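Local coordinates for protein endo-1,4-beta-xylanase (Bacteroides thetaiotaomicron VPI-5482, PDB 3KST) that probably hydrolyses glycosidic bonds in xylan-type plant polysaccharides, as a calcium-binding member of glycosyl hydrolase family 43, at residues Y21-V29 and W262-W270; N33-T41 and A51-W61. All coordinates share one frame; numbering follows the deposited sequence.

Contact 1: residues Y21-V29 and W262-W270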
loop_
_atom_site.group_PDB
_atom_site.type_symbol
_atom_site.label_atom_id
_atom_site.label_comp_id
_atom_site.label_asym_id
_atom_site.label_seq_id
_atom_site.Cartn_x
_atom_site.Cartn_y
_atom_site.Cartn_z
ATOM N N TYR A 21 -9.810 8.384 -14.849
ATOM C CA TYR A 21 -9.424 8.019 -13.481
ATOM C C TYR A 21 -8.333 6.987 -13.560
ATOM O O TYR A 21 -8.089 6.445 -14.628
ATOM C CB TYR A 21 -10.610 7.382 -12.760
ATOM C CG TYR A 21 -11.811 8.228 -12.803
ATOM C CD1 TYR A 21 -12.712 8.120 -13.865
ATOM C CD2 TYR A 21 -12.039 9.211 -11.819
ATOM C CE1 TYR A 21 -13.812 8.959 -13.947
ATOM C CE2 TYR A 21 -13.145 10.047 -11.892
ATOM C CZ TYR A 21 -14.035 9.911 -12.949
ATOM O OH TYR A 21 -15.141 10.716 -13.011
ATOM N N LEU A 22 -7.680 6.718 -12.440
ATOM C CA LEU A 22 -6.740 5.585 -12.339
ATOM C C LEU A 22 -7.565 4.549 -11.546
ATOM O O LEU A 22 -7.674 4.644 -10.310
ATOM C CB LEU A 22 -5.437 5.997 -11.664
ATOM C CG LEU A 22 -4.468 4.828 -11.493
ATOM C CD1 LEU A 22 -4.237 4.089 -12.822
ATOM C CD2 LEU A 22 -3.165 5.293 -10.890
ATOM N N PRO A 23 -8.141 3.550 -12.248
ATOM C CA PRO A 23 -9.175 2.732 -11.656
ATOM C C PRO A 23 -8.720 1.599 -10.734
ATOM O O PRO A 23 -9.058 0.428 -10.969
ATOM C CB PRO A 23 -9.918 2.230 -12.898
ATOM C CG PRO A 23 -8.844 2.009 -13.867
ATOM C CD PRO A 23 -7.866 3.116 -13.648
ATOM N N ILE A 24 -8.006 1.951 -9.673
ATOM C CA ILE A 24 -7.551 0.966 -8.650
ATOM C C ILE A 24 -7.801 1.499 -7.237
ATOM O O ILE A 24 -7.907 2.722 -7.021
ATOM C CB ILE A 24 -6.035 0.620 -8.767
ATOM C CG1 ILE A 24 -5.146 1.889 -8.640
ATOM C CG2 ILE A 24 -5.742 -0.094 -10.101
ATOM C CD1 ILE A 24 -3.641 1.667 -8.781
ATOM N N ALA A 25 -7.892 0.558 -6.295
ATOM C CA ALA A 25 -7.932 0.846 -4.865
ATOM C C ALA A 25 -6.580 0.385 -4.285
ATOM O O ALA A 25 -5.766 -0.254 -4.965
ATOM C CB ALA A 25 -9.094 0.118 -4.190
ATOM N N ASP A 26 -6.360 0.724 -3.025
ATOM C CA ASP A 26 -5.172 0.321 -2.253
ATOM C C ASP A 26 -3.856 0.510 -3.035
ATOM O O ASP A 26 -3.017 -0.426 -3.090
ATOM C CB ASP A 26 -5.366 -1.158 -1.870
ATOM C CG ASP A 26 -6.722 -1.445 -1.202
ATOM O OD1 ASP A 26 -7.251 -0.588 -0.427
ATOM O OD2 ASP A 26 -7.256 -2.559 -1.413
ATOM N N PRO A 27 -3.697 1.680 -3.711
ATOM C CA PRO A 27 -2.569 1.872 -4.598
ATOM C C PRO A 27 -1.161 1.866 -4.004
ATOM O O PRO A 27 -0.939 2.235 -2.836
ATOM C CB PRO A 27 -2.883 3.249 -5.244
ATOM C CG PRO A 27 -3.534 3.973 -4.137
ATOM C CD PRO A 27 -4.496 2.924 -3.663
ATOM N N TYR A 28 -0.238 1.381 -4.835
ATOM C CA TYR A 28 1.194 1.425 -4.571
ATOM C C TYR A 28 1.946 1.832 -5.843
ATOM O O TYR A 28 1.679 1.266 -6.900
ATOM C CB TYR A 28 1.710 0.044 -4.127
ATOM C CG TYR A 28 3.148 0.103 -3.711
ATOM C CD1 TYR A 28 3.496 0.404 -2.395
ATOM C CD2 TYR A 28 4.184 -0.063 -4.660
ATOM C CE1 TYR A 28 4.871 0.508 -2.009
ATOM C CE2 TYR A 28 5.543 0.024 -4.280
ATOM C CZ TYR A 28 5.877 0.313 -2.982
ATOM O OH TYR A 28 7.200 0.417 -2.642
ATOM N N VAL A 29 2.928 2.724 -5.708
ATOM C CA VAL A 29 3.797 3.183 -6.794
ATOM C C VAL A 29 5.278 2.834 -6.527
ATOM O O VAL A 29 5.834 3.166 -5.466
ATOM C CB VAL A 29 3.606 4.718 -7.059
ATOM C CG1 VAL A 29 4.784 5.343 -7.835
ATOM C CG2 VAL A 29 2.288 4.941 -7.798
ATOM N N TRP A 262 8.641 14.053 -2.617
ATOM C CA TRP A 262 7.787 12.896 -2.357
ATOM C C TRP A 262 6.308 13.174 -2.588
ATOM O O TRP A 262 5.823 14.301 -2.514
ATOM C CB TRP A 262 7.985 12.367 -0.934
ATOM C CG TRP A 262 9.301 11.736 -0.664
ATOM C CD1 TRP A 262 10.499 12.367 -0.521
ATOM C CD2 TRP A 262 9.556 10.340 -0.439
ATOM N NE1 TRP A 262 11.495 11.454 -0.244
ATOM C CE2 TRP A 262 10.945 10.203 -0.189
ATOM C CE3 TRP A 262 8.752 9.193 -0.429
ATOM C CZ2 TRP A 262 11.553 8.959 0.051
ATOM C CZ3 TRP A 262 9.363 7.938 -0.186
ATOM C CH2 TRP A 262 10.747 7.845 0.055
ATOM N N LYS A 263 5.594 12.089 -2.848
ATOM C CA LYS A 263 4.168 12.135 -3.135
ATOM C C LYS A 263 3.560 10.978 -2.392
ATOM O O LYS A 263 4.297 10.041 -2.009
ATOM C CB LYS A 263 3.947 11.947 -4.626
ATOM C CG LYS A 263 4.400 13.127 -5.502
ATOM C CD LYS A 263 3.471 14.308 -5.404
ATOM C CE LYS A 263 3.610 15.273 -6.586
ATOM N NZ LYS A 263 4.901 15.961 -6.561
ATOM N N TYR A 264 2.248 11.047 -2.202
ATOM C CA TYR A 264 1.486 9.984 -1.521
ATOM C C TYR A 264 0.292 9.607 -2.409
ATOM O O TYR A 264 -0.581 10.460 -2.656
ATOM C CB TYR A 264 1.039 10.463 -0.129
ATOM C CG TYR A 264 0.446 9.368 0.714
ATOM C CD1 TYR A 264 1.266 8.513 1.446
ATOM C CD2 TYR A 264 -0.939 9.130 0.746
ATOM C CE1 TYR A 264 0.735 7.463 2.211
ATOM C CE2 TYR A 264 -1.479 8.074 1.533
ATOM C CZ TYR A 264 -0.634 7.247 2.259
ATOM O OH TYR A 264 -1.121 6.195 3.020
ATOM N N ILE A 265 0.274 8.369 -2.921
ATOM C CA ILE A 265 -0.829 7.898 -3.774
ATOM C C ILE A 265 -1.868 7.278 -2.846
ATOM O O ILE A 265 -1.500 6.623 -1.870
ATOM C CB ILE A 265 -0.353 6.925 -4.897
ATOM C CG1 ILE A 265 -1.477 6.634 -5.891
ATOM C CG2 ILE A 265 0.239 5.627 -4.343
ATOM C CD1 ILE A 265 -0.960 5.840 -7.116
ATOM N N PHE A 266 -3.143 7.467 -3.145
ATOM C CA PHE A 266 -4.224 6.936 -2.311
ATOM C C PHE A 266 -5.500 6.816 -3.134
ATOM O O PHE A 266 -5.589 7.409 -4.197
ATOM C CB PHE A 266 -4.495 7.848 -1.089
ATOM C CG PHE A 266 -4.924 9.249 -1.456
ATOM C CD1 PHE A 266 -3.971 10.220 -1.745
ATOM C CD2 PHE A 266 -6.276 9.582 -1.563
ATOM C CE1 PHE A 266 -4.354 11.518 -2.120
ATOM C CE2 PHE A 266 -6.694 10.884 -1.922
ATOM C CZ PHE A 266 -5.715 11.864 -2.200
ATOM N N HIS A 267 -6.449 6.035 -2.631
ATOM C CA HIS A 267 -7.754 5.898 -3.267
ATOM C C HIS A 267 -8.800 6.767 -2.576
ATOM O O HIS A 267 -8.594 7.309 -1.480
ATOM C CB HIS A 267 -8.218 4.436 -3.371
ATOM C CG HIS A 267 -8.656 3.829 -2.081
ATOM N ND1 HIS A 267 -8.061 2.701 -1.561
ATOM C CD2 HIS A 267 -9.628 4.178 -1.201
ATOM C CE1 HIS A 267 -8.652 2.378 -0.424
ATOM N NE2 HIS A 267 -9.597 3.267 -0.177
ATOM N N ALA A 268 -9.950 6.867 -3.221
ATOM C CA ALA A 268 -11.112 7.541 -2.667
ATOM C C ALA A 268 -12.349 6.874 -3.266
ATOM O O ALA A 268 -12.244 6.160 -4.266
ATOM C CB ALA A 268 -11.066 9.000 -3.016
ATOM N N HIS A 269 -13.507 7.076 -2.647
ATOM C CA HIS A 269 -14.760 6.592 -3.225
ATOM C C HIS A 269 -14.980 7.187 -4.622
ATOM O O HIS A 269 -14.371 8.229 -4.973
ATOM C CB HIS A 269 -15.972 6.933 -2.350
ATOM C CG HIS A 269 -15.987 6.240 -1.027
ATOM N ND1 HIS A 269 -16.728 6.691 0.044
ATOM C CD2 HIS A 269 -15.318 5.145 -0.589
ATOM C CE1 HIS A 269 -16.543 5.884 1.075
ATOM N NE2 HIS A 269 -15.688 4.936 0.720
ATOM N N TRP A 270 -15.778 6.483 -5.426
ATOM C CA TRP A 270 -16.149 6.953 -6.761
ATOM C C TRP A 270 -16.700 8.384 -6.706
ATOM O O TRP A 270 -16.334 9.219 -7.524
ATOM C CB TRP A 270 -17.143 6.004 -7.415
ATOM C CG TRP A 270 -17.672 6.513 -8.669
ATOM C CD1 TRP A 270 -18.913 7.011 -8.866
ATOM C CD2 TRP A 270 -16.962 6.686 -9.909
ATOM N NE1 TRP A 270 -19.051 7.444 -10.150
ATOM C CE2 TRP A 270 -17.866 7.267 -10.814
ATOM C CE3 TRP A 270 -15.662 6.387 -10.346
ATOM C CZ2 TRP A 270 -17.517 7.574 -12.137
ATOM C CZ3 TRP A 270 -15.313 6.694 -11.646
ATOM C CH2 TRP A 270 -16.261 7.274 -12.536
#
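Pro27 and Val29 face Ile265 where the short strand 27-29 passes strand 262-268 in a nearly antiparallel sense, at 157°, with the axes 6.2 Å apart at their closest. Ile265 carries the middle: with CG1 anti to the backbone N (chi1 -171°), its extended branch runs along the proline, CG1 lying 3.7 Å from Pro27 CB, and ends in CD1, which presses tightly on Val29 CG2 at 3.4 Å. The proline ring also rests by CG on Phe266 CA. His267 ND1 takes the backbone N-H of Asp26 in an almost straight bond of 3.0 Å, close to the imidazole plane. The Asp26 side chain runs beside the imidazole, and OD1 comes 3.3 Å from His267 CE1; OD2 is hydrogen-bonded to Thr41. At the far end, Trp270 CZ3 sits 3.5 Å above the centre of the Tyr21 ring, but the ring planes are inclined at 52°, and Tyr21 CE1 and Trp270 CH2 come closest, at 3.3 Å. Because ND1 accepts from the peptide N-H, a neutral His267 would probably carry its proton on NE2, and the bond probably helps to fix the backbone corner from which Asp26, the predicted proton acceptor, projects its carboxylate.

Contact 2: residues N33-T41 and A51-W61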
loop_
_atom_site.group_PDB
_atom_site.type_symbol
_atom_site.label_atom_id
_atom_site.label_comp_id
_atom_site.label_asym_id
_atom_site.label_seq_id
_atom_site.Cartn_x
_atom_site.Cartn_y
_atom_site.Cartn_z
ATOM N N ASN A 33 13.861 2.735 -12.792
ATOM C CA ASN A 33 14.483 3.164 -14.068
ATOM C C ASN A 33 13.760 4.336 -14.776
ATOM O O ASN A 33 13.277 4.217 -15.924
ATOM C CB ASN A 33 14.653 1.963 -15.005
ATOM C CG ASN A 33 15.649 2.236 -16.122
ATOM O OD1 ASN A 33 15.266 2.431 -17.271
ATOM N ND2 ASN A 33 16.922 2.326 -15.768
ATOM N N ASN A 34 13.666 5.449 -14.056
ATOM C CA ASN A 34 13.033 6.682 -14.544
ATOM C C ASN A 34 11.571 6.505 -14.994
ATOM O O ASN A 34 11.112 7.171 -15.918
ATOM C CB ASN A 34 13.878 7.249 -15.698
ATOM N N LYS A 35 10.829 5.613 -14.332
ATOM C CA LYS A 35 9.450 5.305 -14.758
ATOM C C LYS A 35 8.618 4.926 -13.541
ATOM O O LYS A 35 9.091 4.146 -12.711
ATOM C CB LYS A 35 9.503 4.133 -15.768
ATOM C CG LYS A 35 8.368 4.029 -16.788
ATOM C CD LYS A 35 8.372 5.209 -17.762
ATOM C CE LYS A 35 8.035 4.818 -19.229
ATOM N NZ LYS A 35 6.652 4.399 -19.444
ATOM N N TYR A 36 7.413 5.487 -13.432
ATOM C CA TYR A 36 6.478 5.170 -12.332
ATOM C C TYR A 36 5.658 3.956 -12.692
ATOM O O TYR A 36 5.201 3.859 -13.815
ATOM C CB TYR A 36 5.553 6.344 -12.041
ATOM C CG TYR A 36 6.329 7.586 -11.667
ATOM C CD1 TYR A 36 6.904 7.726 -10.400
ATOM C CD2 TYR A 36 6.495 8.634 -12.579
ATOM C CE1 TYR A 36 7.610 8.873 -10.044
ATOM C CE2 TYR A 36 7.230 9.793 -12.228
ATOM C CZ TYR A 36 7.786 9.894 -10.969
ATOM O OH TYR A 36 8.475 11.028 -10.619
ATOM N N TYR A 37 5.468 3.044 -11.737
ATOM C CA TYR A 37 4.678 1.823 -11.935
ATOM C C TYR A 37 3.667 1.714 -10.814
ATOM O O TYR A 37 4.064 1.690 -9.643
ATOM C CB TYR A 37 5.560 0.577 -11.957
ATOM C CG TYR A 37 6.574 0.571 -13.066
ATOM C CD1 TYR A 37 6.245 0.066 -14.324
ATOM C CD2 TYR A 37 7.849 1.074 -12.873
ATOM C CE1 TYR A 37 7.170 0.049 -15.376
ATOM C CE2 TYR A 37 8.792 1.065 -13.914
ATOM C CZ TYR A 37 8.449 0.558 -15.157
ATOM O OH TYR A 37 9.374 0.544 -16.187
ATOM N N ALA A 38 2.380 1.677 -11.161
ATOM C CA ALA A 38 1.291 1.612 -10.183
ATOM C C ALA A 38 0.643 0.259 -10.201
ATOM O O ALA A 38 0.408 -0.292 -11.263
ATOM C CB ALA A 38 0.222 2.656 -10.468
ATOM N N TYR A 39 0.364 -0.256 -9.003
ATOM C CA TYR A 39 -0.344 -1.533 -8.803
ATOM C C TYR A 39 -1.363 -1.314 -7.710
ATOM O O TYR A 39 -1.039 -0.676 -6.705
ATOM C CB TYR A 39 0.611 -2.621 -8.345
ATOM C CG TYR A 39 1.884 -2.683 -9.154
ATOM C CD1 TYR A 39 2.966 -1.852 -8.833
ATOM C CD2 TYR A 39 2.001 -3.544 -10.250
ATOM C CE1 TYR A 39 4.136 -1.865 -9.586
ATOM C CE2 TYR A 39 3.164 -3.578 -10.998
ATOM C CZ TYR A 39 4.242 -2.737 -10.650
ATOM O OH TYR A 39 5.413 -2.769 -11.368
ATOM N N GLY A 40 -2.579 -1.817 -7.903
ATOM C CA GLY A 40 -3.625 -1.731 -6.875
ATOM C C GLY A 40 -4.653 -2.853 -6.948
ATOM O O GLY A 40 -4.541 -3.777 -7.767
ATOM N N THR A 41 -5.656 -2.745 -6.085
ATOM C CA THR A 41 -6.793 -3.646 -6.033
ATOM C C THR A 41 -7.755 -3.308 -7.152
ATOM O O THR A 41 -8.233 -2.187 -7.217
ATOM C CB THR A 41 -7.534 -3.491 -4.701
ATOM O OG1 THR A 41 -6.635 -3.848 -3.668
ATOM C CG2 THR A 41 -8.828 -4.368 -4.625
ATOM N N ALA A 51 -3.270 -5.585 -12.148
ATOM C CA ALA A 51 -2.798 -4.880 -13.333
ATOM C C ALA A 51 -1.530 -4.127 -12.969
ATOM O O ALA A 51 -1.188 -3.965 -11.792
ATOM C CB ALA A 51 -3.863 -3.885 -13.833
ATOM N N CYS A 52 -0.845 -3.666 -14.009
ATOM C CA CYS A 52 0.315 -2.780 -13.916
ATOM C C CYS A 52 0.008 -1.563 -14.785
ATOM O O CYS A 52 -0.399 -1.729 -15.914
ATOM C CB CYS A 52 1.598 -3.421 -14.436
ATOM S SG CYS A 52 2.994 -2.267 -14.444
ATOM N N PHE A 53 0.162 -0.371 -14.226
ATOM C CA PHE A 53 0.065 0.888 -14.997
ATOM C C PHE A 53 1.417 1.574 -14.917
ATOM O O PHE A 53 2.058 1.514 -13.865
ATOM C CB PHE A 53 -0.998 1.820 -14.412
ATOM C CG PHE A 53 -2.368 1.226 -14.373
ATOM C CD1 PHE A 53 -2.751 0.440 -13.294
ATOM C CD2 PHE A 53 -3.286 1.467 -15.391
ATOM C CE1 PHE A 53 -4.045 -0.126 -13.231
ATOM C CE2 PHE A 53 -4.571 0.925 -15.357
ATOM C CZ PHE A 53 -4.963 0.112 -14.260
ATOM N N SER A 54 1.866 2.223 -16.003
ATOM C CA SER A 54 3.094 3.018 -15.962
ATOM C C SER A 54 2.839 4.468 -16.394
ATOM O O SER A 54 1.878 4.757 -17.101
ATOM C CB SER A 54 4.225 2.415 -16.807
ATOM O OG SER A 54 4.017 2.610 -18.190
ATOM N N SER A 55 3.755 5.339 -15.995
ATOM C CA SER A 55 3.681 6.790 -16.248
ATOM C C SER A 55 5.043 7.474 -16.204
ATOM O O SER A 55 5.928 7.057 -15.436
ATOM C CB SER A 55 2.779 7.445 -15.204
ATOM O OG SER A 55 2.729 8.874 -15.312
ATOM N N ASP A 56 5.172 8.532 -17.012
ATOM C CA ASP A 56 6.342 9.402 -17.057
ATOM C C ASP A 56 6.188 10.650 -16.171
ATOM O O ASP A 56 7.191 11.215 -15.692
ATOM C CB ASP A 56 6.567 9.876 -18.507
ATOM C CG ASP A 56 6.944 8.755 -19.444
ATOM O OD1 ASP A 56 7.792 7.934 -19.063
ATOM O OD2 ASP A 56 6.448 8.715 -20.587
ATOM N N ASP A 57 4.936 11.051 -15.934
ATOM C CA ASP A 57 4.602 12.332 -15.279
ATOM C C ASP A 57 3.603 12.303 -14.111
ATOM O O ASP A 57 3.269 13.367 -13.584
ATOM C CB ASP A 57 4.084 13.271 -16.388
ATOM C CG ASP A 57 2.781 12.765 -17.069
ATOM O OD1 ASP A 57 2.138 11.781 -16.596
ATOM O OD2 ASP A 57 2.409 13.333 -18.109
ATOM N N LEU A 58 3.095 11.115 -13.757
ATOM C CA LEU A 58 2.087 10.890 -12.692
ATOM C C LEU A 58 0.641 11.288 -13.048
ATOM O O LEU A 58 -0.276 10.918 -12.322
ATOM C CB LEU A 58 2.471 11.540 -11.338
ATOM C CG LEU A 58 3.758 11.034 -10.710
ATOM C CD1 LEU A 58 4.119 11.931 -9.510
ATOM C CD2 LEU A 58 3.569 9.578 -10.294
ATOM N N LYS A 59 0.437 12.028 -14.140
ATOM C CA LYS A 59 -0.888 12.472 -14.580
ATOM C C LYS A 59 -1.427 11.486 -15.593
ATOM O O LYS A 59 -2.565 11.034 -15.459
ATOM C CB LYS A 59 -0.841 13.892 -15.182
ATOM C CG LYS A 59 -2.165 14.384 -15.805
ATOM C CD LYS A 59 -3.375 14.466 -14.859
ATOM C CE LYS A 59 -4.548 15.116 -15.577
ATOM N NZ LYS A 59 -5.814 15.361 -14.807
ATOM N N ASN A 60 -0.615 11.179 -16.608
ATOM C CA ASN A 60 -1.013 10.285 -17.690
ATOM C C ASN A 60 -0.397 8.914 -17.495
ATOM O O ASN A 60 0.840 8.782 -17.382
ATOM C CB ASN A 60 -0.588 10.856 -19.024
ATOM C CG ASN A 60 -1.099 12.267 -19.221
ATOM O OD1 ASN A 60 -2.302 12.492 -19.424
ATOM N ND2 ASN A 60 -0.198 13.225 -19.138
ATOM N N TRP A 61 -1.265 7.906 -17.406
ATOM C CA TRP A 61 -0.868 6.512 -17.162
ATOM C C TRP A 61 -1.216 5.643 -18.360
ATOM O O TRP A 61 -2.190 5.915 -19.058
ATOM C CB TRP A 61 -1.568 5.961 -15.900
ATOM C CG TRP A 61 -1.111 6.693 -14.671
ATOM C CD1 TRP A 61 -1.527 7.910 -14.265
ATOM C CD2 TRP A 61 -0.112 6.280 -13.735
ATOM N NE1 TRP A 61 -0.862 8.303 -13.129
ATOM C CE2 TRP A 61 0.019 7.313 -12.780
ATOM C CE3 TRP A 61 0.706 5.149 -13.621
ATOM C CZ2 TRP A 61 0.958 7.247 -11.715
ATOM C CZ3 TRP A 61 1.627 5.073 -12.551
ATOM C CH2 TRP A 61 1.733 6.115 -11.619
HETATM O O HOH W 1 -3.176 -2.299 -10.631
HETATM O O HOH W 2 -5.005 -4.410 -10.242
#
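Ser55, whose backbone pairs with Tyr36, has its OG gripped by three backbone groups: it donates to Asn60 O at 2.8 Å and accepts from Leu58 N and Asp57 N, as in an ST turn. Asp57 OD1 in turn receives Asn60 N on its syn side and Lys59 N from above, both from the same side of the carboxylate plane, tying the turn before strand 60-69. Within this turn Leu58 lays CD2 over the centre of the Tyr36 ring in a CH-pi contact, 3.7 Å from the centroid and 13° off the normal. Strands 35-41 and 51-55 form a beta hairpin in a sheet of the family's five-bladed propeller. Tyr36 with Ser55 and Ala38 with Phe53 are its hydrogen-bonded pairs, the shortest link being Ala38 N to Phe53 O at 2.7 Å, while Tyr37 and Ser54 form the non-hydrogen-bonded pair between. Beyond them two waters replace direct bonds, one joining Gly40 N to Ala51 O and the other Gly40 O to Ala51 N. Trp61 CZ3 lies 3.5 Å from Ala38 CB. Cys52 SG, held anti to the backbone N (chi1 175°), reaches the edge of the Tyr37 ring and, obliquely, Tyr39 CE2 at 3.7 Å; Tyr39 OH bonds to Pro111 O.

Contacts 1 and 2 have centres about 11 Å apart and share a sheet, since strands 27-32 and 35-41 pair. They join at Thr41, with Thr41 OG1 2.7 Å from Asp26 OD2 and Thr41 N 2.7 Å from Ala25 O. The predicted proton acceptor thus has its backbone N-H bonded to the histidine of contact 1 and its carboxylate close to the threonine of contact 2. Nearby, Ile24 CG2 packs 3.6 Å from Phe53 CE1. The Asp26 side chain is also about 3 Å (nearest atoms) from that of His251, which binds calcium with Glu83; the ion is about 5 Å from the side chain of Tyr28 and about 9 Å from that of Tyr39.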